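Austinoid biosynthesis clusters protein H (Emericella nidulans FGSC A4, PDB 5X9K) takes part in the biosynthesis of the fungal meroterpenoids austinol and dehydroaustinol, as a homodimeric member of the trt14 isomerase family. Local coordinates at residues L43-V48 / G82-F87; S55-S60 / P68-K73; F90-K95 / L111-K116; E125-Y130 / F147-T152. One frame throughout, in Å; residues are numbered along the deposited sequence.

Overall arrangement
This chain, the larger C-terminal part of the protein, has a curled sheet flanked by helices, consistent with the NTF2-like fold. Contacts 3 and 4 are neighbours in the sheet, their centres 9 Å apart, and Gly115 O to Thr126 N (2.8 Å) is probably a hydrogen bond between them. Contact 2, the 56-61/70-72 hairpin, joins the same sheet through strand 141-148; its centre is 17 Å from that of contact 4 and 20 Å from that of contact 3. Contact 1 lies at the surface, where helix 73-86 leads into strand 87-94, and meets contact 3 through Leu43 and Leu83 against Phe90. The second subunit touches contacts 3 and 4 but neither contact 1 nor contact 2.

Contact 1 (L43-V48 / G82-F87); sequences LDVESV and GLKDFF
Leu43 splits its two methyl groups between the last turn of helix 73-86 and the residue after it. CD2 sits 3.4 Å from the backbone Leu83 O and 3.9 Å from Leu83 CB, while CD1 reaches past the helix end to Phe87 CB at 4.0 Å, the Leu43 and Phe87 side chains crossing at about a right angle. Lys84 comes up on the backbone side of Leu43: its CG lies 3.2 Å from Leu43 O, so the aliphatic stem rather than the ammonium does the touching. CG stands anti to the Lys84 backbone N (chi1 180°), and the chain runs extended past that carbonyl before bending at its last torsion. Val45 CG2 meets the stem from the side, 3.7 Å from Lys84 CD. The connection ahead of helix 46-49 is thereby set against the junction of helix 73-86 and strand 87-94, in a helix-flanked, curved-sheet architecture consistent with the NTF2-like fold. Further out, Asp44 shapes the turn into helix 46-49 as an Asx motif: its OD1 accepts from Ser47 N at 2.9 Å, and its OD2 takes Ser47 OG on the syn lone pair at 2.6 Å. Phe90 of strand 87-94 packs against both Leu43 and Leu83.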
# COMPACT_ATOMS: atom_id res chain seq x y z
N LEU A 43 7.82 0.92 21.61
CA LEU A 43 6.76 0.11 22.22
C LEU A 43 6.23 0.76 23.49
O LEU A 43 5.97 0.08 24.49
CB LEU A 43 7.26 -1.31 22.49
CG LEU A 43 7.43 -2.09 21.19
CD1 LEU A 43 8.14 -3.43 21.41
CD2 LEU A 43 6.07 -2.30 20.55
N ASP A 44 6.06 2.08 23.45
CA ASP A 44 5.68 2.86 24.63
C ASP A 44 4.34 3.57 24.46
O ASP A 44 3.98 4.39 25.31
CB ASP A 44 6.79 3.87 24.98
CG ASP A 44 6.89 5.03 23.99
OD1 ASP A 44 6.06 5.14 23.05
OD2 ASP A 44 7.83 5.85 24.14
N VAL A 45 3.62 3.28 23.37
CA VAL A 45 2.30 3.83 23.05
C VAL A 45 2.38 5.30 22.66
O VAL A 45 1.93 5.70 21.57
CB VAL A 45 1.31 3.65 24.21
CG1 VAL A 45 -0.06 4.13 23.79
CG2 VAL A 45 1.26 2.20 24.67
N GLU A 46 2.92 6.13 23.55
CA GLU A 46 2.74 7.57 23.42
C GLU A 46 3.69 8.23 22.44
O GLU A 46 3.37 9.29 21.89
CB GLU A 46 2.89 8.22 24.79
CG GLU A 46 1.95 7.69 25.85
CD GLU A 46 0.51 8.10 25.61
OE1 GLU A 46 0.27 8.97 24.74
OE2 GLU A 46 -0.37 7.55 26.29
N SER A 47 4.88 7.66 22.22
CA SER A 47 5.83 8.33 21.34
C SER A 47 5.31 8.41 19.91
O SER A 47 5.54 9.42 19.22
CB SER A 47 7.18 7.62 21.40
OG SER A 47 7.86 7.97 22.58
N VAL A 48 4.62 7.37 19.45
CA VAL A 48 3.96 7.41 18.15
C VAL A 48 2.84 8.44 18.15
O VAL A 48 2.75 9.29 17.26
CB VAL A 48 3.43 6.02 17.75
CG1 VAL A 48 2.72 6.11 16.45
CG2 VAL A 48 4.57 5.02 17.65
N GLY A 82 -1.76 -2.35 21.88
CA GLY A 82 -1.53 -3.75 21.55
C GLY A 82 -0.10 -4.03 21.15
O GLY A 82 0.47 -5.06 21.53
N LEU A 83 0.51 -3.13 20.37
CA LEU A 83 1.93 -3.27 20.05
C LEU A 83 2.76 -3.46 21.31
O LEU A 83 3.58 -4.37 21.41
CB LEU A 83 2.43 -2.05 19.27
CG LEU A 83 2.40 -2.05 17.74
CD1 LEU A 83 3.01 -0.75 17.23
CD2 LEU A 83 3.13 -3.25 17.17
N LYS A 84 2.52 -2.60 22.31
CA LYS A 84 3.26 -2.69 23.56
C LYS A 84 3.02 -4.03 24.24
O LYS A 84 3.96 -4.71 24.67
CB LYS A 84 2.86 -1.53 24.47
CG LYS A 84 3.57 -1.53 25.81
CD LYS A 84 3.31 -0.24 26.55
CE LYS A 84 3.75 -0.35 28.00
NZ LYS A 84 2.80 -1.22 28.76
N ASP A 85 1.76 -4.44 24.34
CA ASP A 85 1.42 -5.59 25.17
C ASP A 85 1.88 -6.91 24.57
O ASP A 85 2.15 -7.86 25.31
CB ASP A 85 -0.10 -5.63 25.42
CG ASP A 85 -0.58 -4.48 26.28
OD1 ASP A 85 0.20 -4.01 27.14
OD2 ASP A 85 -1.74 -4.04 26.10
N PHE A 86 1.99 -7.00 23.25
CA PHE A 86 2.18 -8.28 22.58
C PHE A 86 3.57 -8.47 21.99
O PHE A 86 3.85 -9.55 21.45
CB PHE A 86 1.13 -8.46 21.49
CG PHE A 86 -0.30 -8.42 21.99
CD1 PHE A 86 -0.61 -8.87 23.26
CD2 PHE A 86 -1.32 -7.94 21.19
CE1 PHE A 86 -1.92 -8.84 23.72
CE2 PHE A 86 -2.63 -7.91 21.65
CZ PHE A 86 -2.93 -8.36 22.91
N PHE A 87 4.46 -7.48 22.06
CA PHE A 87 5.77 -7.58 21.44
C PHE A 87 6.89 -7.42 22.47
O PHE A 87 6.84 -6.52 23.31
CB PHE A 87 5.93 -6.53 20.34
CG PHE A 87 5.23 -6.91 19.06
CD1 PHE A 87 5.89 -7.66 18.10
CD2 PHE A 87 3.92 -6.55 18.84
CE1 PHE A 87 5.26 -8.02 16.93
CE2 PHE A 87 3.27 -6.92 17.66
CZ PHE A 87 3.95 -7.65 16.71

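Contact 2 (S55-S60 / P68-K73); sequences SCTLRS and PALQTK
Leu58 and Gln71 form the central hydrogen-bonded pair of an antiparallel beta hairpin, made by strands 56-61 and 70-72. Their backbones are joined twice, Leu58 N to Gln71 O at 2.9 Å and Gln71 N to Leu58 O at 2.8 Å, with both donors in the plane of the carbonyl they reach. Toward the hairpin loop, Ser60 N adds a bond of 2.8 Å to Ala69 O. Between these lies the non-hydrogen-bonded pair Arg59 and Leu70, where weaker CA-H...O contacts run from Leu70 CA to Leu58 O and from Arg59 CA to Ala69 O.

The apolar contacts gather on the face that carries Thr57, Arg59 and Leu70. Leu70 spreads its branches between the other two: CG is 3.7 Å from Thr57 CG2, and CD1 is 3.6 Å from Arg59 CG, with the leucine and arginine side chains lying side by side and pointing the same way. With Thr57 OG1 beside the backbone N (chi1 -59°), CG2 falls anti to that N and sits 3.9 Å above one face of the Arg59 guanidinium, toward the rim. The charge of that arginine is met beyond the hairpin by a salt bridge from NE to Asp143 on strand 141-148, the parallel neighbour of strand 56-61. On the other face Leu58 packs against Phe144 of that strand and Ser76 of helix 73-86.

Where the strands splay apart, solvent takes over the pairing. One water donates to Cys56 O at 2.6 Å and accepts from Lys73 N at 3.0 Å.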
# COMPACT_ATOMS: atom_id res chain seq x y z
N SER A 55 -5.99 16.34 15.00
CA SER A 55 -6.95 16.08 13.94
C SER A 55 -6.48 15.03 12.94
O SER A 55 -7.09 14.88 11.88
CB SER A 55 -7.26 17.38 13.18
OG SER A 55 -6.08 17.89 12.57
N CYS A 56 -5.42 14.29 13.26
CA CYS A 56 -4.86 13.33 12.31
C CYS A 56 -5.90 12.28 11.93
O CYS A 56 -6.59 11.72 12.78
CB CYS A 56 -3.64 12.66 12.91
SG CYS A 56 -2.74 11.59 11.78
N THR A 57 -5.99 12.02 10.63
CA THR A 57 -6.82 10.95 10.08
C THR A 57 -5.92 9.74 9.87
O THR A 57 -4.89 9.85 9.21
CB THR A 57 -7.44 11.37 8.75
OG1 THR A 57 -8.26 12.54 8.93
CG2 THR A 57 -8.29 10.24 8.16
N LEU A 58 -6.28 8.59 10.45
CA LEU A 58 -5.61 7.34 10.15
C LEU A 58 -6.45 6.56 9.16
O LEU A 58 -7.64 6.33 9.40
CB LEU A 58 -5.36 6.51 11.42
CG LEU A 58 -4.38 7.13 12.41
CD1 LEU A 58 -5.08 8.07 13.39
CD2 LEU A 58 -3.60 6.07 13.15
N ARG A 59 -5.85 6.17 8.03
CA ARG A 59 -6.55 5.42 6.99
C ARG A 59 -5.89 4.06 6.85
O ARG A 59 -4.67 3.99 6.68
CB ARG A 59 -6.51 6.15 5.64
CG ARG A 59 -6.78 7.61 5.70
CD ARG A 59 -6.64 8.23 4.32
NE ARG A 59 -6.90 9.65 4.39
CZ ARG A 59 -8.00 10.25 3.94
NH1 ARG A 59 -8.96 9.54 3.34
NH2 ARG A 59 -8.13 11.56 4.07
N SER A 60 -6.68 3.00 6.88
CA SER A 60 -6.13 1.65 6.89
C SER A 60 -6.77 0.83 5.78
O SER A 60 -7.99 0.64 5.76
CB SER A 60 -6.37 0.98 8.25
OG SER A 60 -5.74 1.74 9.26
N PRO A 68 -13.65 -0.32 9.66
CA PRO A 68 -13.67 1.07 9.21
C PRO A 68 -12.37 1.41 8.50
O PRO A 68 -11.28 1.06 8.97
CB PRO A 68 -13.83 1.87 10.51
CG PRO A 68 -13.19 1.00 11.54
CD PRO A 68 -13.44 -0.43 11.11
N ALA A 69 -12.49 2.07 7.35
CA ALA A 69 -11.29 2.52 6.65
C ALA A 69 -10.59 3.62 7.43
O ALA A 69 -9.35 3.72 7.37
CB ALA A 69 -11.65 3.01 5.25
N LEU A 70 -11.34 4.43 8.16
CA LEU A 70 -10.81 5.63 8.80
C LEU A 70 -10.91 5.54 10.32
O LEU A 70 -11.87 4.96 10.85
CB LEU A 70 -11.53 6.88 8.28
CG LEU A 70 -10.80 7.70 7.22
CD1 LEU A 70 -10.33 6.86 6.06
CD2 LEU A 70 -11.67 8.85 6.73
N GLN A 71 -9.92 6.10 11.00
CA GLN A 71 -9.88 6.13 12.46
C GLN A 71 -9.37 7.49 12.91
O GLN A 71 -8.56 8.12 12.23
CB GLN A 71 -8.98 5.04 13.06
CG GLN A 71 -9.62 3.66 13.10
CD GLN A 71 -8.86 2.71 13.99
OE1 GLN A 71 -7.63 2.76 14.06
NE2 GLN A 71 -9.59 1.84 14.69
N THR A 72 -9.87 7.93 14.06
CA THR A 72 -9.33 9.11 14.71
C THR A 72 -8.08 8.73 15.50
O THR A 72 -7.83 7.55 15.77
CB THR A 72 -10.35 9.73 15.66
OG1 THR A 72 -10.66 8.80 16.70
CG2 THR A 72 -11.62 10.08 14.92
N LYS A 73 -7.31 9.74 15.87
CA LYS A 73 -6.15 9.50 16.72
C LYS A 73 -6.57 8.83 18.03
O LYS A 73 -5.91 7.90 18.51
CB LYS A 73 -5.42 10.82 16.97
CG LYS A 73 -4.13 10.68 17.72
CD LYS A 73 -3.48 12.04 17.95
CE LYS A 73 -2.50 11.96 19.10
NZ LYS A 73 -1.85 13.28 19.31
O HOH W 1 -7.77 12.57 14.89

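Contact 3 (F90-K95 / L111-K116); sequences FQLRVK and LHIEGK
The His112 imidazole has the aliphatic chain of Lys95 over one face, with Lys95 CD 3.5 Å from His112 CE1 and the two side chains running alongside in the same direction. Its NE2 is hydrogen-bonded to Glu127 OE1 on strand 122-134, and Phe61 and Phe145 of the second subunit meet the ring edge-to-face. At the far end of the pair the Phe90 ring, swung anti to the backbone N (chi1 -179°), lies obliquely against the neighbouring strand, its CZ 4.0 Å from Gly115 CA. Leu92 CD2 fills in beside it, 3.8 Å from the same Gly115 CA, so this bare position in the strand is covered by two side chains.

The third flat group, the Glu114 carboxylate, stands on the other face of the sheet. Lys95 NZ bridges to Glu114 OE2 at 2.7 Å, approaching on the anti side and 34° out of the carboxylate plane, and a long salt bridge from Lys116 NZ to Glu114 OE1 extends the network.

Backbone bonds tie the strands in two hydrogen-bonded pairs, Gln91 with Lys116 and Arg93 with Glu114, and Lys95 N to His112 O (2.9 Å) closes the end. Val37 of helix 26-38 covers Leu92, Leu111 and Ile113. Long antiparallel strands curving round a helix in this way are consistent with the NTF2-like alpha+beta cone, and here their outer side, at His112, meets the dimer partner.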
# COMPACT_ATOMS: atom_id res chain seq x y z
N PHE A 90 10.13 -4.68 18.42
CA PHE A 90 9.46 -4.44 17.15
C PHE A 90 10.12 -3.23 16.51
O PHE A 90 10.55 -2.32 17.21
CB PHE A 90 7.96 -4.20 17.34
CG PHE A 90 7.21 -3.96 16.06
CD1 PHE A 90 6.84 -5.03 15.25
CD2 PHE A 90 6.88 -2.67 15.67
CE1 PHE A 90 6.15 -4.81 14.07
CE2 PHE A 90 6.18 -2.45 14.50
CZ PHE A 90 5.81 -3.52 13.70
N GLN A 91 10.21 -3.25 15.19
CA GLN A 91 10.81 -2.11 14.50
C GLN A 91 10.17 -1.96 13.13
O GLN A 91 9.90 -2.96 12.47
CB GLN A 91 12.32 -2.31 14.39
CG GLN A 91 13.02 -1.33 13.48
CD GLN A 91 14.48 -1.68 13.30
OE1 GLN A 91 14.83 -2.79 12.89
NE2 GLN A 91 15.35 -0.72 13.62
N LEU A 92 9.89 -0.71 12.74
CA LEU A 92 9.55 -0.39 11.36
C LEU A 92 10.78 0.18 10.67
O LEU A 92 11.46 1.04 11.24
CB LEU A 92 8.43 0.64 11.27
CG LEU A 92 7.03 0.37 11.81
CD1 LEU A 92 6.19 1.58 11.46
CD2 LEU A 92 6.44 -0.91 11.22
N ARG A 93 11.04 -0.28 9.45
CA ARG A 93 12.20 0.17 8.69
C ARG A 93 11.80 0.32 7.23
O ARG A 93 11.00 -0.46 6.71
CB ARG A 93 13.35 -0.84 8.80
CG ARG A 93 14.67 -0.36 8.19
CD ARG A 93 15.74 -0.08 9.26
NE ARG A 93 16.28 -1.31 9.84
CZ ARG A 93 17.06 -1.35 10.91
NH1 ARG A 93 17.41 -0.24 11.54
NH2 ARG A 93 17.51 -2.52 11.36
N VAL A 94 12.37 1.32 6.55
CA VAL A 94 12.20 1.40 5.11
C VAL A 94 12.93 0.24 4.46
O VAL A 94 14.10 -0.03 4.77
CB VAL A 94 12.71 2.75 4.59
CG1 VAL A 94 12.67 2.80 3.07
CG2 VAL A 94 11.87 3.87 5.19
N LYS A 95 12.26 -0.47 3.56
CA LYS A 95 12.89 -1.59 2.87
C LYS A 95 14.12 -1.12 2.10
O LYS A 95 14.10 -0.07 1.45
CB LYS A 95 11.87 -2.25 1.94
CG LYS A 95 12.24 -3.64 1.46
CD LYS A 95 11.16 -4.18 0.52
CE LYS A 95 11.49 -5.57 0.02
NZ LYS A 95 11.43 -6.55 1.12
N LEU A 111 6.39 5.59 1.70
CA LEU A 111 7.44 4.68 2.14
C LEU A 111 6.98 3.24 2.00
O LEU A 111 5.86 2.90 2.38
CB LEU A 111 7.80 4.92 3.60
CG LEU A 111 8.36 6.31 3.94
CD1 LEU A 111 8.40 6.51 5.44
CD2 LEU A 111 9.75 6.45 3.34
N HIS A 112 7.87 2.39 1.48
CA HIS A 112 7.67 0.95 1.52
C HIS A 112 8.33 0.43 2.80
O HIS A 112 9.57 0.43 2.92
CB HIS A 112 8.24 0.30 0.26
CG HIS A 112 7.93 -1.15 0.13
ND1 HIS A 112 8.51 -1.95 -0.83
CD2 HIS A 112 7.10 -1.95 0.85
CE1 HIS A 112 8.06 -3.18 -0.69
NE2 HIS A 112 7.21 -3.21 0.32
N ILE A 113 7.51 0.01 3.77
CA ILE A 113 7.93 -0.26 5.14
C ILE A 113 7.91 -1.76 5.41
O ILE A 113 6.98 -2.46 4.99
CB ILE A 113 7.00 0.46 6.13
CG1 ILE A 113 7.12 1.97 5.96
CG2 ILE A 113 7.28 0.02 7.58
CD1 ILE A 113 8.36 2.51 6.56
N GLU A 114 8.90 -2.23 6.17
CA GLU A 114 8.90 -3.57 6.76
C GLU A 114 8.76 -3.45 8.27
O GLU A 114 9.46 -2.65 8.90
CB GLU A 114 10.20 -4.30 6.42
CG GLU A 114 10.33 -4.73 4.97
CD GLU A 114 11.66 -5.39 4.70
OE1 GLU A 114 12.64 -5.03 5.40
OE2 GLU A 114 11.73 -6.25 3.80
N GLY A 115 7.84 -4.23 8.85
CA GLY A 115 7.72 -4.36 10.29
C GLY A 115 8.12 -5.76 10.72
O GLY A 115 7.66 -6.74 10.14
N LYS A 116 9.02 -5.84 11.70
CA LYS A 116 9.51 -7.13 12.19
C LYS A 116 9.69 -7.06 13.69
O LYS A 116 10.15 -6.05 14.23
CB LYS A 116 10.85 -7.53 11.53
CG LYS A 116 10.85 -7.44 10.01
CD LYS A 116 12.22 -7.76 9.42
CE LYS A 116 12.17 -7.74 7.90
NZ LYS A 116 13.50 -8.05 7.31

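Contact 4 (E125-Y130 / F147-T152); sequences ETEYVY and FADSAT
Thr126 and Thr152 turn their hydroxyls to each other between strand 122-134 and the start of helix 150-167, OG1 to OG1 at 2.7 Å, with the side chains set at a slant. Thr152 OG1 lies between the backbone N and the carbonyl carbon (chi1 51°), a rotation from which it donates to Asp149 OD2 at 2.6 Å. That hydroxyl comes from above the carboxylate, 78° out of its plane. Asp149, at the N-cap position of the helix, slides past Thr126 in the opposite direction; a water held by Thr126 OG1 accepts from Asp149 N at 3.1 Å.

Glu127 and Asp149 present carboxylates whose planes are 83° apart, Glu127 OE2 and Asp149 OD2 being 4.5 Å from each other. A second water donates to both, at 2.6 Å to Glu127 OE2 and 2.8 Å to Asp149 OD2. Each acid has further partners: Glu127 OE2 reaches Ser63 N of the second subunit, and Asp149 OD1 reaches Ser64 and Ser150 of that subunit.

Further along, Val129 and Phe147 form a hydrogen-bonded pair, Val129 N to Phe147 O at 3.0 Å and Phe147 N to Val129 O in return. One residue back toward the helix, Tyr128 and Ala148 form a non-hydrogen-bonded pair, the tyrosine ring lying obliquely to Ala148 CA. Val129 and Phe147 pack on their counterparts, Phe147 and Val129 of the second subunit. The contact spans the 122-134/141-148 hairpin and its exit into helix 150-167, with strand 108-119 bonded along the other edge of strand 122-134.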
# COMPACT_ATOMS: atom_id res chain seq x y z
N GLU A 125 6.71 -10.77 10.82
CA GLU A 125 7.36 -10.00 9.78
C GLU A 125 6.31 -9.65 8.74
O GLU A 125 5.72 -10.54 8.11
CB GLU A 125 8.52 -10.77 9.14
CG GLU A 125 9.54 -11.25 10.17
CD GLU A 125 10.83 -11.74 9.53
OE1 GLU A 125 10.91 -11.79 8.28
OE2 GLU A 125 11.77 -12.08 10.28
N THR A 126 6.07 -8.36 8.56
CA THR A 126 5.03 -7.89 7.66
C THR A 126 5.60 -6.70 6.89
O THR A 126 6.76 -6.32 7.06
CB THR A 126 3.77 -7.54 8.45
OG1 THR A 126 2.65 -7.45 7.55
CG2 THR A 126 3.95 -6.23 9.25
N GLU A 127 4.79 -6.15 5.99
CA GLU A 127 5.18 -4.94 5.28
C GLU A 127 3.96 -4.08 4.99
O GLU A 127 2.82 -4.52 5.13
CB GLU A 127 5.91 -5.27 3.98
CG GLU A 127 5.16 -6.22 3.10
CD GLU A 127 5.99 -6.71 1.94
OE1 GLU A 127 6.44 -5.86 1.14
OE2 GLU A 127 6.18 -7.94 1.83
N TYR A 128 4.23 -2.83 4.59
CA TYR A 128 3.19 -1.85 4.33
C TYR A 128 3.67 -0.85 3.30
O TYR A 128 4.87 -0.71 3.06
CB TYR A 128 2.80 -1.03 5.58
CG TYR A 128 2.87 -1.71 6.92
CD1 TYR A 128 1.69 -2.03 7.62
CD2 TYR A 128 4.09 -2.00 7.52
CE1 TYR A 128 1.75 -2.63 8.86
CE2 TYR A 128 4.15 -2.60 8.75
CZ TYR A 128 2.98 -2.91 9.41
OH TYR A 128 3.08 -3.50 10.64
N VAL A 129 2.72 -0.13 2.71
CA VAL A 129 2.98 1.17 2.13
C VAL A 129 2.40 2.20 3.08
O VAL A 129 1.21 2.14 3.42
CB VAL A 129 2.39 1.31 0.72
CG1 VAL A 129 2.67 2.70 0.15
CG2 VAL A 129 2.97 0.23 -0.21
N TYR A 130 3.24 3.11 3.56
CA TYR A 130 2.77 4.25 4.32
C TYR A 130 2.74 5.46 3.40
O TYR A 130 3.69 5.69 2.65
CB TYR A 130 3.69 4.56 5.51
CG TYR A 130 3.50 3.74 6.76
CD1 TYR A 130 2.64 2.64 6.79
CD2 TYR A 130 4.17 4.09 7.94
CE1 TYR A 130 2.46 1.92 7.97
CE2 TYR A 130 4.01 3.37 9.09
CZ TYR A 130 3.16 2.29 9.11
OH TYR A 130 3.01 1.60 10.29
N PHE A 147 -1.25 0.87 3.88
CA PHE A 147 -1.79 -0.22 3.07
C PHE A 147 -1.04 -1.44 3.56
O PHE A 147 0.18 -1.54 3.38
CB PHE A 147 -1.59 0.04 1.58
CG PHE A 147 -2.37 -0.90 0.68
CD1 PHE A 147 -2.04 -2.24 0.60
CD2 PHE A 147 -3.43 -0.42 -0.09
CE1 PHE A 147 -2.75 -3.10 -0.23
CE2 PHE A 147 -4.15 -1.27 -0.94
CZ PHE A 147 -3.80 -2.62 -1.00
N ALA A 148 -1.76 -2.33 4.23
CA ALA A 148 -1.14 -3.41 4.98
C ALA A 148 -1.02 -4.67 4.12
O ALA A 148 -1.69 -4.83 3.10
CB ALA A 148 -1.96 -3.72 6.23
N ASP A 149 -0.11 -5.54 4.55
CA ASP A 149 0.02 -6.91 4.04
C ASP A 149 -0.95 -7.75 4.86
O ASP A 149 -0.63 -8.25 5.93
CB ASP A 149 1.47 -7.37 4.18
CG ASP A 149 1.65 -8.86 3.90
OD1 ASP A 149 0.76 -9.50 3.30
OD2 ASP A 149 2.72 -9.39 4.27
N SER A 150 -2.17 -7.89 4.35
CA SER A 150 -3.22 -8.52 5.14
C SER A 150 -2.92 -9.99 5.42
O SER A 150 -3.31 -10.51 6.48
CB SER A 150 -4.56 -8.40 4.41
OG SER A 150 -4.98 -7.06 4.32
N ALA A 151 -2.28 -10.69 4.48
CA ALA A 151 -1.95 -12.10 4.71
C ALA A 151 -1.19 -12.28 6.02
O ALA A 151 -1.59 -13.07 6.88
CB ALA A 151 -1.13 -12.64 3.54
N THR A 152 -0.09 -11.53 6.21
CA THR A 152 0.67 -11.75 7.44
C THR A 152 0.00 -11.10 8.65
O THR A 152 0.07 -11.64 9.76
CB THR A 152 2.11 -11.25 7.27
OG1 THR A 152 2.10 -9.92 6.76
CG2 THR A 152 2.86 -12.15 6.28
O HOH W 2 0.94 -5.44 7.42
O HOH W 3 5.08 -9.99 2.89